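Local coordinates for calcium homeostasis modulator protein 5 (Homo sapiens, PDB 7D60) that assembles into undecameric, cone-shaped large-pore channels of the membrane, whose gating and ion conductance are probably regulated by membrane lipids, at residues 21-26 with 108-113; 68-73 with 101-106. One frame throughout, in Å; residues are numbered along the deposited sequence.

Contact 1 (21-26 with 108-113); sequences SFMALL and LVAPVM
M23 and M113 carry this contact, their unbranched side chains bridging two helix axes that come no closer than 10.4 Å. On 21-26, M23 leads and points toward the facing helix. Its CG lies anti to the backbone N (chi1 -154°), and the chain then bends at chi3 (67°), bringing CE to 3.7 Å from V109 CG1; the two side chains cross at about a right angle. Behind that tip, M23 SD passes 4.2 Å from A110 CB, where a small methyl leaves room for the bulky sulfur. M113 reaches back from 108-113 and also crosses M23 at about a right angle: its CE sits 3.8 Å from M23 CG and lies over the M23 carbonyl, whose oxygen takes a hydrogen bond from T27 OG1 one turn on. Next comes A24, whose short side chain lets the second methionine come near the backbone; A24 CB is 4.2 Å from M113 SD, and M113 CE is 3.6 Å from A24 N. Methionine suits both places, being long, flexible and apolar. The surface shared is modest, 187 Å², and where side chains meet each other they are apolar, while M113 CE also rests on the backbone of M23 and A24. With their N-to-C directions 41° apart, these segments form part of the S1–S3 packing of the transmembrane bundle in a CALHM subunit, running the same general way with two methionines crossing between them.

Contact 2 (68-73 with 101-106); sequences FLNNRS and GQITLS. With PA8 (1,2-dioctanoyl-sn-glycero-3-phosphate), chain M; PA8 (1,2-dioctanoyl-sn-glycero-3-phosphate), chain N.
I103 is the apolar centre of this contact, and R72 lies obliquely across it. R72 has its CG between the backbone N and the carbonyl carbon (chi1 81°), and from CB outward its chain runs over the isoleucine toward Q102. R72 CG comes to 3.8 Å from I103 CD1, and the next carbon, R72 CD, to 3.7 Å from the same methyl, so the aliphatic half of the arginine is spent on a hydrophobic neighbour. A bend at chi3 then places NE and leads on to the guanidinium beside the Q102 amide. There R72 NH1 is 3.4 Å from Q102 OE1, with the guanidinium and amide planes 66° apart. Arginine fits because its stem is greasy and its tip charged; glutamine is long enough to bring its amide beside that tip and still face a lipid. Q102 CG lies 3.4 Å from O6 of the phosphatidic acid of chain N, and Q102 NE2 is 3.1 Å from phosphate oxygen O2 of that lipid, in keeping with the established role of Q102 in binding it. The positive guanidinium, near O1 of the chain N lipid, would be expected to favour that phosphate. I103 also packs against the amide end of N70 and, through CG1, against S73 CB at 4.1 Å. The turn carrying N70 and S73 is tied by S73 OG, which donates to N70 O at 2.7 Å. Phosphatidic acid of chain M lies beside N70 and L69. The contact joins the link after helix 47-68 and the start of helix 71-77, at the cytoplasmic end of S2, to helix 95-106 entering S3, while V17 of a neighbouring subunit packs on L69.

How the contacts relate
Contact 2 is nested within the loop that contact 1 closes, and their centres lie 15 Å apart. S3 joins them: 101-106 finishes helix 95-106 and 108-113 opens helix 109-120, so the two contacts meet the same transmembrane segment on successive helices, one through S1 and the other through the cytoplasmic end of S2. They do not touch each other otherwise. Lipid gives a second link. Q102, L105 and V109 belong to one phosphatidic acid pocket: the side chain of V109 is about 11 Å from that of Q102, and about 4 Å from a bound lipid. Q102 of contact 2 meets the phosphate end, while L105 and V109 lie along its acyl chains.

Contact 1 (21-26 with 108-113)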
# COMPACT_ATOMS: atom_id res chain seq x y z
N SER A 21 14.62 22.35 26.11
CA SER A 21 14.79 22.43 24.67
C SER A 21 13.46 22.42 23.93
O SER A 21 13.39 22.92 22.80
CB SER A 21 15.65 21.27 24.17
OG SER A 21 17.01 21.49 24.47
N PHE A 22 12.42 21.84 24.53
CA PHE A 22 11.10 21.92 23.93
C PHE A 22 10.44 23.26 24.20
O PHE A 22 9.54 23.66 23.46
CB PHE A 22 10.22 20.78 24.46
CG PHE A 22 9.02 20.51 23.61
CD1 PHE A 22 7.76 20.93 24.01
CD2 PHE A 22 9.15 19.84 22.41
CE1 PHE A 22 6.65 20.69 23.23
CE2 PHE A 22 8.04 19.59 21.62
CZ PHE A 22 6.79 20.01 22.03
N MET A 23 10.87 23.96 25.25
CA MET A 23 10.37 25.30 25.49
C MET A 23 10.97 26.29 24.50
O MET A 23 10.30 27.27 24.13
CB MET A 23 10.70 25.73 26.92
CG MET A 23 9.76 26.78 27.47
SD MET A 23 9.76 26.80 29.27
CE MET A 23 11.42 27.37 29.58
N ALA A 24 12.21 26.07 24.08
CA ALA A 24 12.83 26.96 23.11
C ALA A 24 12.26 26.76 21.71
O ALA A 24 12.19 27.72 20.93
CB ALA A 24 14.34 26.76 23.09
N LEU A 25 11.85 25.54 21.38
CA LEU A 25 11.27 25.29 20.07
C LEU A 25 9.84 25.82 19.98
O LEU A 25 9.37 26.13 18.88
CB LEU A 25 11.32 23.79 19.77
CG LEU A 25 11.01 23.24 18.37
CD1 LEU A 25 11.88 22.03 18.12
CD2 LEU A 25 9.55 22.83 18.22
N LEU A 26 9.15 25.94 21.11
CA LEU A 26 7.81 26.52 21.10
C LEU A 26 7.86 28.04 21.06
O LEU A 26 6.97 28.68 20.51
CB LEU A 26 7.02 26.04 22.31
CG LEU A 26 6.17 24.79 22.10
CD1 LEU A 26 5.69 24.24 23.43
CD2 LEU A 26 4.99 25.10 21.19
N LEU A 108 11.29 33.04 35.40
CA LEU A 108 11.88 34.08 34.58
C LEU A 108 12.68 33.51 33.42
O LEU A 108 13.53 34.21 32.86
CB LEU A 108 12.77 34.99 35.42
CG LEU A 108 12.17 36.26 35.99
CD1 LEU A 108 13.24 37.05 36.70
CD2 LEU A 108 11.55 37.09 34.89
N VAL A 109 12.45 32.27 33.04
CA VAL A 109 13.20 31.63 31.97
C VAL A 109 12.49 31.77 30.63
O VAL A 109 13.11 32.16 29.64
CB VAL A 109 13.47 30.15 32.32
CG1 VAL A 109 14.12 29.43 31.16
CG2 VAL A 109 14.37 30.06 33.53
N ALA A 110 11.20 31.49 30.59
CA ALA A 110 10.40 31.70 29.39
C ALA A 110 10.16 33.16 29.01
O ALA A 110 10.00 33.43 27.82
CB ALA A 110 9.07 30.96 29.51
N PRO A 111 10.09 34.14 29.94
CA PRO A 111 10.17 35.54 29.48
C PRO A 111 11.47 35.92 28.81
O PRO A 111 11.44 36.66 27.81
CB PRO A 111 9.97 36.33 30.78
CG PRO A 111 9.09 35.51 31.55
CD PRO A 111 9.46 34.09 31.27
N VAL A 112 12.62 35.46 29.31
CA VAL A 112 13.90 35.83 28.72
C VAL A 112 14.10 35.13 27.38
O VAL A 112 14.66 35.70 26.45
CB VAL A 112 15.03 35.54 29.73
CG1 VAL A 112 16.40 35.69 29.12
CG2 VAL A 112 14.91 36.47 30.91
N MET A 113 13.58 33.90 27.24
CA MET A 113 13.65 33.22 25.96
C MET A 113 12.71 33.84 24.92
O MET A 113 12.91 33.62 23.73
CB MET A 113 13.32 31.74 26.13
CG MET A 113 14.41 30.95 26.84
SD MET A 113 14.38 29.18 26.51
CE MET A 113 12.63 28.91 26.31

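Contact 2 (68-73 with 101-106)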
# COMPACT_ATOMS: atom_id res chain seq x y z
N PHE A 68 1.51 29.87 37.94
CA PHE A 68 0.41 28.92 38.05
C PHE A 68 0.91 27.48 38.04
O PHE A 68 0.41 26.64 38.78
CB PHE A 68 -0.58 29.12 36.90
CG PHE A 68 -1.65 30.13 37.18
CD1 PHE A 68 -2.64 29.87 38.12
CD2 PHE A 68 -1.70 31.32 36.48
CE1 PHE A 68 -3.63 30.80 38.36
CE2 PHE A 68 -2.69 32.24 36.72
CZ PHE A 68 -3.66 31.98 37.66
N LEU A 69 1.89 27.18 37.19
CA LEU A 69 2.34 25.81 37.00
C LEU A 69 3.46 25.42 37.95
O LEU A 69 3.99 24.31 37.83
CB LEU A 69 2.80 25.61 35.55
CG LEU A 69 1.82 26.04 34.46
CD1 LEU A 69 2.39 25.78 33.09
CD2 LEU A 69 0.51 25.32 34.63
N ASN A 70 3.82 26.28 38.89
CA ASN A 70 4.85 25.97 39.86
C ASN A 70 4.19 25.34 41.08
O ASN A 70 3.44 26.01 41.80
CB ASN A 70 5.62 27.23 40.25
CG ASN A 70 7.06 26.95 40.58
OD1 ASN A 70 7.48 25.80 40.63
ND2 ASN A 70 7.83 28.00 40.80
N ASN A 71 4.46 24.06 41.30
CA ASN A 71 3.79 23.33 42.38
C ASN A 71 4.27 23.77 43.75
O ASN A 71 3.51 23.68 44.72
CB ASN A 71 4.02 21.83 42.21
CG ASN A 71 3.19 21.24 41.10
OD1 ASN A 71 2.01 21.54 40.96
ND2 ASN A 71 3.81 20.39 40.30
N ARG A 72 5.50 24.25 43.86
CA ARG A 72 6.01 24.63 45.17
C ARG A 72 5.64 26.05 45.56
O ARG A 72 5.96 26.47 46.67
CB ARG A 72 7.53 24.45 45.22
CG ARG A 72 8.31 25.56 44.59
CD ARG A 72 9.65 25.69 45.27
NE ARG A 72 10.60 24.70 44.78
CZ ARG A 72 11.81 24.51 45.28
NH1 ARG A 72 12.23 25.25 46.31
NH2 ARG A 72 12.61 23.59 44.77
N SER A 73 4.97 26.80 44.69
CA SER A 73 4.39 28.07 45.10
C SER A 73 3.06 27.89 45.80
O SER A 73 2.68 28.75 46.61
CB SER A 73 4.22 28.99 43.90
OG SER A 73 3.33 28.43 42.95
N GLY A 101 12.71 33.33 46.24
CA GLY A 101 13.63 33.61 45.17
C GLY A 101 13.73 32.49 44.16
O GLY A 101 14.08 32.73 43.00
N GLN A 102 13.43 31.26 44.56
CA GLN A 102 13.51 30.13 43.64
C GLN A 102 12.30 30.06 42.71
O GLN A 102 12.44 29.64 41.56
CB GLN A 102 13.63 28.82 44.41
CG GLN A 102 14.96 28.62 45.08
CD GLN A 102 15.10 27.23 45.65
OE1 GLN A 102 15.05 27.04 46.86
NE2 GLN A 102 15.26 26.25 44.77
N ILE A 103 11.11 30.44 43.20
CA ILE A 103 9.95 30.50 42.32
C ILE A 103 10.11 31.62 41.30
O ILE A 103 9.80 31.46 40.12
CB ILE A 103 8.65 30.66 43.15
CG1 ILE A 103 8.27 29.36 43.86
CG2 ILE A 103 7.48 31.09 42.31
CD1 ILE A 103 8.63 29.29 45.29
N THR A 104 10.65 32.76 41.74
CA THR A 104 10.80 33.92 40.86
C THR A 104 11.85 33.68 39.78
O THR A 104 11.64 34.06 38.63
CB THR A 104 11.16 35.15 41.69
OG1 THR A 104 10.35 35.18 42.87
CG2 THR A 104 10.92 36.40 40.89
N LEU A 105 12.96 33.04 40.13
CA LEU A 105 14.01 32.82 39.15
C LEU A 105 13.67 31.70 38.18
O LEU A 105 14.13 31.71 37.04
CB LEU A 105 15.34 32.52 39.84
CG LEU A 105 16.04 33.71 40.48
CD1 LEU A 105 17.39 33.30 41.03
CD2 LEU A 105 16.20 34.85 39.50
N SER A 106 12.87 30.72 38.61
CA SER A 106 12.52 29.63 37.71
C SER A 106 11.46 30.04 36.70
O SER A 106 11.42 29.49 35.59
CB SER A 106 12.03 28.43 38.50
OG SER A 106 11.27 27.56 37.68
O1 PA8 M . 7.06 22.35 39.20
O2 PA8 M . 8.66 23.13 40.89
P1 PA8 M . 8.48 22.83 39.42
O3 PA8 M . 9.46 21.76 39.01
O4 PA8 M . 8.76 24.19 38.53
C1 PA8 M . 9.02 24.07 37.16
C2 PA8 M . 7.75 24.37 36.38
C3 PA8 M . 7.80 25.79 35.83
O5 PA8 M . 7.85 25.72 34.43
C4 PA8 M . 6.99 26.60 33.75
O6 PA8 M . 6.27 27.31 34.36
C5 PA8 M . 6.98 26.64 32.23
C6 PA8 M . 5.92 27.59 31.67
C7 PA8 M . 5.94 27.65 30.15
O7 PA8 M . 7.64 23.47 35.31
C12 PA8 M . 6.57 22.58 35.41
O8 PA8 M . 6.48 21.86 36.34
C13 PA8 M . 5.51 22.55 34.31
C14 PA8 M . 4.98 21.14 34.06
C15 PA8 M . 3.68 21.14 33.27
C16 PA8 M . 3.84 21.80 31.90
C17 PA8 M . 2.61 21.62 31.02
C18 PA8 M . 2.63 20.30 30.25
C19 PA8 M . 1.51 20.23 29.21
O1 PA8 N . 16.45 22.31 43.19
O2 PA8 N . 17.51 24.13 44.45
P1 PA8 N . 17.62 23.25 43.23
O3 PA8 N . 18.90 22.45 43.30
O4 PA8 N . 17.63 24.18 41.86
C1 PA8 N . 18.70 25.05 41.63
C2 PA8 N . 18.21 26.48 41.84
C3 PA8 N . 18.72 26.99 43.19
O5 PA8 N . 19.34 28.23 43.02
C4 PA8 N . 18.58 29.32 43.46
O6 PA8 N . 17.48 29.47 43.04
C5 PA8 N . 19.13 30.33 44.45
C6 PA8 N . 18.28 31.60 44.48
C7 PA8 N . 18.33 32.31 45.83
O7 PA8 N . 18.68 27.31 40.82
C12 PA8 N . 17.69 27.96 40.06
O8 PA8 N . 16.54 27.69 40.19
C13 PA8 N . 18.11 29.03 39.04
C14 PA8 N . 17.21 29.06 37.81
C15 PA8 N . 17.86 29.77 36.62
C16 PA8 N . 17.72 31.29 36.69
C17 PA8 N . 17.41 31.90 35.32
C18 PA8 N . 17.38 33.43 35.34
C19 PA8 N . 17.46 34.03 33.95